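Local structure of uncharacterized protein (Pyrococcus horikoshii, 1ZJJ) at residues Pro20-Arg23 and Glu24-Phe28; Glu52-Lys56 and Met57-Val61; Gly104-Leu108 and Asp109-Gln113; Pro128-Tyr132 and Glu133-Tyr137. The protein is probably a magnesium-dependent phosphatase of the haloacid dehalogenase (HAD) superfamily, although its natural substrate has not been established. All blocks are in the same frame, centred on the assembly; numbering follows the deposited sequence.

In the fold
All four contacts are local, each formed where a helix begins or ends. Interactions 1 and 2 belong to the part of the chain built on the six-stranded parallel sheet that carries the magnesium site, and they touch: V22 packs on I59 and I26 on V61. Interactions 3 and 4 lie far off, around the four-stranded sheet, and touch through the salt bridge of R112 with E133. Interactions 1, 3 and 4 start helices, with a glycine N-cap, a capping box and a threonine N-cap; interaction 2 ends one with a Schellman motif. All are partly buried, apolar residues such as L25, L54, A111 and L135 inward and charged ones toward the surface; interaction 4 also meets the second subunit.

Interaction 1: Pro20-Arg23 and Glu24-Phe28; sequences PGVR and ELIEF
With CG beside the backbone N (chi1 -81°) and a bend at chi2 (92°), the side chain of E24 folds back toward the start of helix 22-31 and sets OE1 3.3 Å from G21 CA. G21 is the N-cap of helix 22-31, one of the helices that pack on the parallel sheet of the HAD fold, and having no side chain it cannot cap with one. The carboxylate of E24 instead reaches the cap through water: OE1 accepts a hydrogen bond from a water at 2.8 Å, and the same water accepts a long, weak one from G21 N. A negative group here would probably interact favourably with the positive end of the helix dipole. The positive phi of G21 is itself one that favours glycine.

R23 turns outward, CG anti to the backbone N (chi1 -176°) and the chain bent at chi3. Its guanidinium draws near E24, with NH2 4.1 Å from E24 OE2, but the carboxylate oxygen stands off the plane of the guanidinium, so the two attract as charges without a directed bond. NH1 of R23 lies 4.0 Å from CG of E27.

The buried side of the turn is apolar. V22 packs against I59 and V253, L25 against V253 and helix 256-261, and I26 against F36 and F38 of strand 36-40. Regular i to i+4 bonds run through the turn, L25 N to G21 O and I26 N to V22 O; beside the latter, CG1 of I26 rests 3.4 Å from V22 O.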
loop_
_atom_site.group_PDB
_atom_site.type_symbol
_atom_site.label_atom_id
_atom_site.label_comp_id
_atom_site.label_asym_id
_atom_site.label_seq_id
_atom_site.Cartn_x
_atom_site.Cartn_y
_atom_site.Cartn_z
ATOM N N PRO B 20 25.206 23.170 11.929
ATOM C CA PRO B 20 26.324 24.114 11.950
ATOM C C PRO B 20 27.210 24.065 10.709
ATOM O O PRO B 20 27.455 23.000 10.162
ATOM C CB PRO B 20 27.086 23.712 13.215
ATOM C CG PRO B 20 26.013 23.146 14.098
ATOM C CD PRO B 20 25.223 22.308 13.126
ATOM N N GLY B 21 27.675 25.234 10.274
ATOM C CA GLY B 21 28.565 25.321 9.127
ATOM C C GLY B 21 27.974 25.252 7.730
ATOM O O GLY B 21 28.699 25.403 6.751
ATOM N N VAL B 22 26.669 25.039 7.605
ATOM C CA VAL B 22 26.093 24.962 6.270
ATOM C C VAL B 22 26.238 26.261 5.462
ATOM O O VAL B 22 26.567 26.224 4.276
ATOM C CB VAL B 22 24.614 24.523 6.325
ATOM C CG1 VAL B 22 24.034 24.497 4.915
ATOM C CG2 VAL B 22 24.506 23.132 6.936
ATOM N N ARG B 23 26.002 27.406 6.100
ATOM C CA ARG B 23 26.154 28.691 5.406
ATOM C C ARG B 23 27.582 28.849 4.886
ATOM O O ARG B 23 27.796 29.322 3.770
ATOM C CB ARG B 23 25.824 29.868 6.331
ATOM C CG ARG B 23 25.878 31.232 5.638
ATOM C CD ARG B 23 25.810 32.372 6.655
ATOM N NE ARG B 23 27.040 32.507 7.437
ATOM C CZ ARG B 23 28.152 33.090 7.005
ATOM N NH1 ARG B 23 28.208 33.605 5.787
ATOM N NH2 ARG B 23 29.208 33.165 7.805
ATOM N N GLU B 24 28.551 28.458 5.713
ATOM C CA GLU B 24 29.949 28.549 5.314
ATOM C C GLU B 24 30.230 27.707 4.102
ATOM O O GLU B 24 30.894 28.162 3.185
ATOM C CB GLU B 24 30.901 28.131 6.445
ATOM C CG GLU B 24 31.143 29.214 7.456
ATOM C CD GLU B 24 30.179 29.159 8.624
ATOM O OE1 GLU B 24 29.081 28.571 8.516
ATOM O OE2 GLU B 24 30.533 29.716 9.680
ATOM N N LEU B 25 29.720 26.481 4.111
ATOM C CA LEU B 25 29.897 25.574 2.991
ATOM C C LEU B 25 29.385 26.223 1.713
ATOM O O LEU B 25 30.110 26.319 0.730
ATOM C CB LEU B 25 29.133 24.273 3.230
ATOM C CG LEU B 25 29.089 23.322 2.016
ATOM C CD1 LEU B 25 30.504 22.987 1.537
ATOM C CD2 LEU B 25 28.346 22.058 2.402
ATOM N N ILE B 26 28.131 26.663 1.736
ATOM C CA ILE B 26 27.520 27.301 0.578
ATOM C C ILE B 26 28.279 28.557 0.139
ATOM O O ILE B 26 28.406 28.822 -1.059
ATOM C CB ILE B 26 26.037 27.655 0.861
ATOM C CG1 ILE B 26 25.246 26.376 1.157
ATOM C CG2 ILE B 26 25.433 28.374 -0.332
ATOM C CD1 ILE B 26 25.303 25.338 0.038
ATOM N N GLU B 27 28.787 29.335 1.092
ATOM C CA GLU B 27 29.544 30.530 0.735
ATOM C C GLU B 27 30.864 30.118 0.109
ATOM O O GLU B 27 31.421 30.821 -0.737
ATOM C CB GLU B 27 29.815 31.414 1.960
ATOM C CG GLU B 27 28.936 32.646 1.997
ATOM C CD GLU B 27 28.698 33.208 0.607
ATOM O OE1 GLU B 27 29.678 33.613 -0.060
ATOM O OE2 GLU B 27 27.526 33.227 0.176
ATOM N N PHE B 28 31.355 28.958 0.523
ATOM C CA PHE B 28 32.606 28.430 0.004
ATOM C C PHE B 28 32.465 27.917 -1.433
ATOM O O PHE B 28 33.333 28.159 -2.273
ATOM C CB PHE B 28 33.105 27.295 0.903
ATOM C CG PHE B 28 34.339 26.619 0.389
ATOM C CD1 PHE B 28 35.574 27.260 0.432
ATOM C CD2 PHE B 28 34.265 25.346 -0.154
ATOM C CE1 PHE B 28 36.714 26.637 -0.060
ATOM C CE2 PHE B 28 35.401 24.711 -0.649
ATOM C CZ PHE B 28 36.629 25.358 -0.603
HETATM O O HOH W 1 26.868 28.547 10.264
#

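Interaction 2: Glu52-Lys56 and Met57-Val61; sequences EKLLK and MGIDV
The backbone of L54-I59 winds out of helix 47-56 by a tight turn in which G58, at positive phi, gives its N-H to L55 O (2.9 Å) while I59 N reaches back to L54 O (2.9 Å). L54 O also accepts from M57 N, and the two donors come to it from opposite faces of its carbonyl plane, so this one oxygen is held from both sides.

The side chains divide about the turn. L54, with CG beside the backbone N (chi1 -77°), spreads its two methyls over the returning chain: CD2 meets CD1 of I59 and CD1 meets CG2 of V61 at 3.7 Å. This apolar patch continues onto F38 of strand 36-40. On the outer side CD2 of L55 lies alongside D60, 3.8 Å from its CG, while OD1 of D60 forms a salt bridge with R51.

CG of M57 beside the backbone N and a bend at chi2 (-48°) lay SD against the end of K53, 3.6 Å from NZ. That ammonium is held mainly by G15 O and by a cation-pi contact with Y13, a ring that M57 also touches. K53 thereby ties the helix to the strand 13-14 region, with its side chain about 7 Å from that of the magnesium ligand D9.

The paired bonds and the glycine at C-prime make this a Schellman motif, ending the helix that leads toward edge strand 66-68 of the HAD core sheet.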
loop_
_atom_site.group_PDB
_atom_site.type_symbol
_atom_site.label_atom_id
_atom_site.label_comp_id
_atom_site.label_asym_id
_atom_site.label_seq_id
_atom_site.Cartn_x
_atom_site.Cartn_y
_atom_site.Cartn_z
ATOM N N GLU B 52 12.184 29.186 1.229
ATOM C CA GLU B 52 11.796 29.831 2.483
ATOM C C GLU B 52 12.230 28.989 3.687
ATOM O O GLU B 52 12.776 29.515 4.659
ATOM C CB GLU B 52 10.281 30.074 2.523
ATOM C CG GLU B 52 9.758 30.963 1.388
ATOM C CD GLU B 52 10.498 32.293 1.277
ATOM O OE1 GLU B 52 10.405 33.113 2.215
ATOM O OE2 GLU B 52 11.180 32.515 0.252
ATOM N N LYS B 53 11.998 27.682 3.625
ATOM C CA LYS B 53 12.394 26.805 4.726
ATOM C C LYS B 53 13.904 26.912 4.947
ATOM O O LYS B 53 14.374 27.005 6.085
ATOM C CB LYS B 53 12.004 25.353 4.408
ATOM C CG LYS B 53 12.726 24.279 5.231
ATOM C CD LYS B 53 12.377 24.303 6.717
ATOM C CE LYS B 53 13.124 23.196 7.464
ATOM N NZ LYS B 53 12.727 23.099 8.899
ATOM N N LEU B 54 14.659 26.899 3.855
ATOM C CA LEU B 54 16.108 26.993 3.944
ATOM C C LEU B 54 16.521 28.308 4.593
ATOM O O LEU B 54 17.412 28.336 5.450
ATOM C CB LEU B 54 16.730 26.850 2.557
ATOM C CG LEU B 54 16.765 25.411 2.031
ATOM C CD1 LEU B 54 17.270 25.390 0.609
ATOM C CD2 LEU B 54 17.664 24.559 2.917
ATOM N N LEU B 55 15.873 29.396 4.186
ATOM C CA LEU B 55 16.171 30.698 4.771
ATOM C C LEU B 55 16.044 30.611 6.283
ATOM O O LEU B 55 16.898 31.121 7.015
ATOM C CB LEU B 55 15.216 31.764 4.234
ATOM C CG LEU B 55 15.591 32.369 2.878
ATOM C CD1 LEU B 55 14.474 33.261 2.369
ATOM C CD2 LEU B 55 16.883 33.161 3.025
ATOM N N LYS B 56 14.979 29.954 6.742
ATOM C CA LYS B 56 14.720 29.780 8.174
ATOM C C LYS B 56 15.807 28.979 8.861
ATOM O O LYS B 56 16.008 29.092 10.065
ATOM C CB LYS B 56 13.373 29.082 8.411
ATOM C CG LYS B 56 12.175 30.021 8.544
ATOM C CD LYS B 56 11.292 30.000 7.298
ATOM C CE LYS B 56 9.800 30.160 7.635
ATOM N NZ LYS B 56 9.315 31.504 8.106
ATOM N N MET B 57 16.502 28.160 8.089
ATOM C CA MET B 57 17.576 27.356 8.637
ATOM C C MET B 57 18.933 28.031 8.449
ATOM O O MET B 57 19.980 27.390 8.583
ATOM C CB MET B 57 17.576 25.972 7.980
ATOM C CG MET B 57 16.200 25.327 7.957
ATOM S SD MET B 57 15.378 25.394 9.561
ATOM C CE MET B 57 16.450 24.271 10.503
ATOM N N GLY B 58 18.900 29.320 8.108
ATOM C CA GLY B 58 20.123 30.093 7.935
ATOM C C GLY B 58 20.796 29.968 6.585
ATOM O O GLY B 58 21.959 30.317 6.408
ATOM N N ILE B 59 20.031 29.501 5.613
ATOM C CA ILE B 59 20.536 29.277 4.267
ATOM C C ILE B 59 19.827 30.074 3.172
ATOM O O ILE B 59 18.609 30.001 3.034
ATOM C CB ILE B 59 20.420 27.795 3.928
ATOM C CG1 ILE B 59 21.173 26.992 4.994
ATOM C CG2 ILE B 59 21.007 27.532 2.552
ATOM C CD1 ILE B 59 20.442 25.761 5.534
ATOM N N ASP B 60 20.606 30.792 2.365
ATOM C CA ASP B 60 20.038 31.589 1.279
ATOM C C ASP B 60 20.486 31.083 -0.090
ATOM O O ASP B 60 21.654 31.203 -0.453
ATOM C CB ASP B 60 20.440 33.058 1.435
ATOM C CG ASP B 60 19.651 33.980 0.524
ATOM O OD1 ASP B 60 19.178 33.531 -0.545
ATOM O OD2 ASP B 60 19.512 35.167 0.879
ATOM N N VAL B 61 19.550 30.514 -0.844
ATOM C CA VAL B 61 19.835 30.016 -2.183
ATOM C C VAL B 61 18.609 30.251 -3.052
ATOM O O VAL B 61 17.486 30.348 -2.551
ATOM C CB VAL B 61 20.144 28.498 -2.193
ATOM C CG1 VAL B 61 21.360 28.201 -1.309
ATOM C CG2 VAL B 61 18.918 27.712 -1.732
#

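Interaction 3: Gly104-Leu108 and Asp109-Gln113; sequences GIVTL and DEARQ
D109, in the first turn of helix 108-115, sets its CB 3.9 Å from OG1 of T107 and directs its carboxylate along the helix to R112, where OD1 and NH1 form a salt bridge. E110 follows with an extended chain, CG beside the backbone N (chi1 -60°), that reaches back over the helix start. Its OE1 accepts from T107 N at 2.9 Å, on the anti side of the carboxylate and 21° out of its plane. In return E110 N donates to T107 OG1 at 3.1 Å in a nearly straight bond, the hydroxyl being turned inward by a chi1 of 69°. CB of E110 lies 4.0 Å from CG1 of V106.

A111 points its methyl group at the preceding turn, 3.2 Å from L108 O, and its N donates to T107 O. R112 stretches from CG to NE past L108, whose CB lies over one face of the guanidinium and whose CD1 is 4.0 Å from NH2. NE is bound to E133 of helix 132-143, so D109 and E133 together hold the guanidinium. The reciprocal bonds between T107 and E110 are a classic capping box, closing the N-terminus of helix 108-115.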
loop_
_atom_site.group_PDB
_atom_site.type_symbol
_atom_site.label_atom_id
_atom_site.label_comp_id
_atom_site.label_asym_id
_atom_site.label_seq_id
_atom_site.Cartn_x
_atom_site.Cartn_y
_atom_site.Cartn_z
ATOM N N GLY B 104 -4.333 19.956 -17.879
ATOM C CA GLY B 104 -5.674 19.842 -17.346
ATOM C C GLY B 104 -5.751 18.779 -16.267
ATOM O O GLY B 104 -5.358 17.625 -16.479
ATOM N N ILE B 105 -6.266 19.167 -15.105
ATOM C CA ILE B 105 -6.395 18.250 -13.977
ATOM C C ILE B 105 -7.838 17.853 -13.706
ATOM O O ILE B 105 -8.718 18.705 -13.645
ATOM C CB ILE B 105 -5.839 18.877 -12.680
ATOM C CG1 ILE B 105 -4.328 19.072 -12.803
ATOM C CG2 ILE B 105 -6.189 17.998 -11.476
ATOM C CD1 ILE B 105 -3.709 19.786 -11.619
ATOM N N VAL B 106 -8.077 16.556 -13.558
ATOM C CA VAL B 106 -9.410 16.060 -13.239
ATOM C C VAL B 106 -9.504 16.081 -11.713
ATOM O O VAL B 106 -8.747 15.385 -11.029
ATOM C CB VAL B 106 -9.616 14.607 -13.735
ATOM C CG1 VAL B 106 -10.985 14.091 -13.284
ATOM C CG2 VAL B 106 -9.507 14.553 -15.252
ATOM N N THR B 107 -10.417 16.888 -11.182
ATOM C CA THR B 107 -10.583 16.999 -9.735
ATOM C C THR B 107 -11.344 15.808 -9.167
ATOM O O THR B 107 -11.924 15.016 -9.910
ATOM C CB THR B 107 -11.361 18.263 -9.353
ATOM O OG1 THR B 107 -12.723 18.120 -9.775
ATOM C CG2 THR B 107 -10.745 19.490 -10.014
ATOM N N LEU B 108 -11.338 15.689 -7.842
ATOM C CA LEU B 108 -12.049 14.600 -7.181
ATOM C C LEU B 108 -13.528 14.669 -7.515
ATOM O O LEU B 108 -14.170 13.646 -7.741
ATOM C CB LEU B 108 -11.887 14.688 -5.662
ATOM C CG LEU B 108 -11.139 13.548 -4.969
ATOM C CD1 LEU B 108 -11.207 13.756 -3.462
ATOM C CD2 LEU B 108 -11.750 12.206 -5.345
ATOM N N ASP B 109 -14.067 15.881 -7.542
ATOM C CA ASP B 109 -15.485 16.056 -7.832
ATOM C C ASP B 109 -15.833 15.616 -9.245
ATOM O O ASP B 109 -16.838 14.932 -9.460
ATOM C CB ASP B 109 -15.900 17.510 -7.627
ATOM C CG ASP B 109 -17.264 17.627 -6.986
ATOM O OD1 ASP B 109 -17.398 17.203 -5.818
ATOM O OD2 ASP B 109 -18.200 18.128 -7.645
ATOM N N GLU B 110 -15.010 16.018 -10.210
ATOM C CA GLU B 110 -15.240 15.633 -11.595
ATOM C C GLU B 110 -15.114 14.112 -11.677
ATOM O O GLU B 110 -15.862 13.459 -12.400
ATOM C CB GLU B 110 -14.221 16.325 -12.507
ATOM C CG GLU B 110 -14.297 17.844 -12.426
ATOM C CD GLU B 110 -13.246 18.541 -13.268
ATOM O OE1 GLU B 110 -12.064 18.137 -13.208
ATOM O OE2 GLU B 110 -13.602 19.503 -13.979
ATOM N N ALA B 111 -14.179 13.555 -10.907
ATOM C CA ALA B 111 -13.970 12.110 -10.874
ATOM C C ALA B 111 -15.235 11.408 -10.381
ATOM O O ALA B 111 -15.633 10.371 -10.918
ATOM C CB ALA B 111 -12.790 11.764 -9.959
ATOM N N ARG B 112 -15.861 11.974 -9.352
ATOM C CA ARG B 112 -17.091 11.398 -8.800
ATOM C C ARG B 112 -18.192 11.352 -9.853
ATOM O O ARG B 112 -19.092 10.514 -9.786
ATOM C CB ARG B 112 -17.589 12.221 -7.615
ATOM C CG ARG B 112 -16.672 12.213 -6.419
ATOM C CD ARG B 112 -17.117 13.231 -5.394
ATOM N NE ARG B 112 -16.127 13.365 -4.335
ATOM C CZ ARG B 112 -15.992 14.441 -3.570
ATOM N NH1 ARG B 112 -16.791 15.485 -3.744
ATOM N NH2 ARG B 112 -15.042 14.480 -2.645
ATOM N N GLN B 113 -18.121 12.268 -10.812
ATOM C CA GLN B 113 -19.103 12.342 -11.886
ATOM C C GLN B 113 -18.736 11.389 -13.020
ATOM O O GLN B 113 -19.439 11.307 -14.027
ATOM C CB GLN B 113 -19.192 13.779 -12.397
ATOM C CG GLN B 113 -19.634 14.764 -11.319
ATOM C CD GLN B 113 -19.387 16.216 -11.696
ATOM O OE1 GLN B 113 -18.900 16.507 -12.790
ATOM N NE2 GLN B 113 -19.728 17.135 -10.796
#

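Interaction 4: Pro128-Tyr132 and Glu133-Tyr137; sequences PDLTY and EKLKY
T131 and K134 cross obliquely, OG1 of the threonine lying 3.3 Å from CG of the lysine. The hydroxyl sits between the backbone N and the carbonyl carbon (chi1 59°), a position from which OG1 accepts from K134 N at 3.2 Å. A water 2.7 Å from the same OG1 donates to OE1 of E133, so that it bridges the cap hydroxyl and this carboxylate. E133 runs outward in an extended chain.

K134 is also fully extended beyond CG and lies back along the incoming loop, bringing NZ to 3.6 Å from D129 O; its salt bridge is with D127. On the buried side L130 and L135 meet at about a right angle, with 4.1 Å between CD1 of L130 and CD2 of L135. This pair is continued by I89 of strand 86-89 and by I170 and L174 of helix 167-178.

The ring of Y132 leaves the helix with CG anti to the backbone N (chi1 178°), and its hydroxyl is hydrogen-bonded to P165 O of the second subunit. The ring of Y137 has CE of K136 3.5 Å above one face, offset toward the rim, and OE2 of E133 in plane at its edge. In the backbone, K136 N donates to Y132 O at 2.8 Å, the first strong i to i+4 bond of the turn. The bond from K134 N to the hydroxyl of T131 makes this a threonine N-cap, opening helix 132-143 beside the dimer interface.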
loop_
_atom_site.group_PDB
_atom_site.type_symbol
_atom_site.label_atom_id
_atom_site.label_comp_id
_atom_site.label_asym_id
_atom_site.label_seq_id
_atom_site.Cartn_x
_atom_site.Cartn_y
_atom_site.Cartn_z
ATOM N N PRO B 128 -0.918 13.630 2.605
ATOM C CA PRO B 128 -1.268 13.589 4.027
ATOM C C PRO B 128 -2.770 13.500 4.246
ATOM O O PRO B 128 -3.228 13.170 5.336
ATOM C CB PRO B 128 -0.687 14.899 4.559
ATOM C CG PRO B 128 0.448 15.171 3.626
ATOM C CD PRO B 128 -0.173 14.858 2.295
ATOM N N ASP B 129 -3.530 13.816 3.201
ATOM C CA ASP B 129 -4.982 13.773 3.275
ATOM C C ASP B 129 -5.531 12.666 2.387
ATOM O O ASP B 129 -6.622 12.795 1.833
ATOM C CB ASP B 129 -5.582 15.118 2.847
ATOM C CG ASP B 129 -5.033 16.284 3.651
ATOM O OD1 ASP B 129 -4.985 16.191 4.898
ATOM O OD2 ASP B 129 -4.659 17.300 3.031
ATOM N N LEU B 130 -4.766 11.584 2.254
ATOM C CA LEU B 130 -5.175 10.447 1.436
ATOM C C LEU B 130 -6.488 9.852 1.939
ATOM O O LEU B 130 -6.759 9.830 3.139
ATOM C CB LEU B 130 -4.097 9.349 1.452
ATOM C CG LEU B 130 -4.391 8.116 0.583
ATOM C CD1 LEU B 130 -4.338 8.524 -0.884
ATOM C CD2 LEU B 130 -3.380 7.002 0.857
ATOM N N THR B 131 -7.301 9.371 1.006
ATOM C CA THR B 131 -8.564 8.745 1.352
ATOM C C THR B 131 -8.698 7.524 0.475
ATOM O O THR B 131 -8.010 7.408 -0.540
ATOM C CB THR B 131 -9.786 9.660 1.070
ATOM O OG1 THR B 131 -9.812 9.999 -0.320
ATOM C CG2 THR B 131 -9.723 10.925 1.908
ATOM N N TYR B 132 -9.572 6.606 0.869
ATOM C CA TYR B 132 -9.802 5.411 0.069
ATOM C C TYR B 132 -10.348 5.850 -1.286
ATOM O O TYR B 132 -9.997 5.288 -2.327
ATOM C CB TYR B 132 -10.844 4.507 0.718
ATOM C CG TYR B 132 -11.147 3.283 -0.115
ATOM C CD1 TYR B 132 -10.299 2.178 -0.093
ATOM C CD2 TYR B 132 -12.269 3.233 -0.938
ATOM C CE1 TYR B 132 -10.561 1.052 -0.867
ATOM C CE2 TYR B 132 -12.543 2.111 -1.719
ATOM C CZ TYR B 132 -11.686 1.029 -1.678
ATOM O OH TYR B 132 -11.935 -0.074 -2.455
ATOM N N GLU B 133 -11.228 6.846 -1.259
ATOM C CA GLU B 133 -11.846 7.355 -2.480
ATOM C C GLU B 133 -10.788 7.730 -3.520
ATOM O O GLU B 133 -10.929 7.415 -4.705
ATOM C CB GLU B 133 -12.736 8.560 -2.154
ATOM C CG GLU B 133 -13.360 9.218 -3.373
ATOM C CD GLU B 133 -14.368 10.295 -3.022
ATOM O OE1 GLU B 133 -14.093 11.110 -2.117
ATOM O OE2 GLU B 133 -15.434 10.336 -3.666
ATOM N N LYS B 134 -9.727 8.398 -3.082
ATOM C CA LYS B 134 -8.661 8.771 -4.006
ATOM C C LYS B 134 -8.008 7.522 -4.597
ATOM O O LYS B 134 -7.769 7.452 -5.803
ATOM C CB LYS B 134 -7.616 9.634 -3.301
ATOM C CG LYS B 134 -8.113 11.017 -2.917
ATOM C CD LYS B 134 -6.977 11.885 -2.411
ATOM C CE LYS B 134 -7.481 13.235 -1.935
ATOM N NZ LYS B 134 -6.351 14.104 -1.498
ATOM N N LEU B 135 -7.712 6.534 -3.752
ATOM C CA LEU B 135 -7.110 5.290 -4.229
ATOM C C LEU B 135 -8.021 4.606 -5.247
ATOM O O LEU B 135 -7.553 4.005 -6.217
ATOM C CB LEU B 135 -6.869 4.324 -3.062
ATOM C CG LEU B 135 -5.815 4.747 -2.042
ATOM C CD1 LEU B 135 -5.760 3.725 -0.915
ATOM C CD2 LEU B 135 -4.458 4.868 -2.735
ATOM N N LYS B 136 -9.324 4.698 -5.009
ATOM C CA LYS B 136 -10.312 4.091 -5.889
ATOM C C LYS B 136 -10.245 4.664 -7.308
ATOM O O LYS B 136 -10.047 3.927 -8.271
ATOM C CB LYS B 136 -11.714 4.295 -5.310
ATOM C CG LYS B 136 -12.833 3.707 -6.164
ATOM C CD LYS B 136 -14.210 4.083 -5.625
ATOM C CE LYS B 136 -14.456 5.589 -5.666
ATOM N NZ LYS B 136 -15.849 5.928 -5.243
ATOM N N TYR B 137 -10.407 5.976 -7.442
ATOM C CA TYR B 137 -10.360 6.591 -8.765
ATOM C C TYR B 137 -9.004 6.433 -9.438
ATOM O O TYR B 137 -8.929 6.254 -10.654
ATOM C CB TYR B 137 -10.759 8.066 -8.679
ATOM C CG TYR B 137 -12.237 8.220 -8.425
ATOM C CD1 TYR B 137 -13.162 7.659 -9.299
ATOM C CD2 TYR B 137 -12.712 8.855 -7.278
ATOM C CE1 TYR B 137 -14.529 7.715 -9.037
ATOM C CE2 TYR B 137 -14.083 8.920 -7.003
ATOM C CZ TYR B 137 -14.982 8.344 -7.891
ATOM O OH TYR B 137 -16.336 8.385 -7.643
HETATM O O HOH W 2 -11.885 11.712 -0.362
#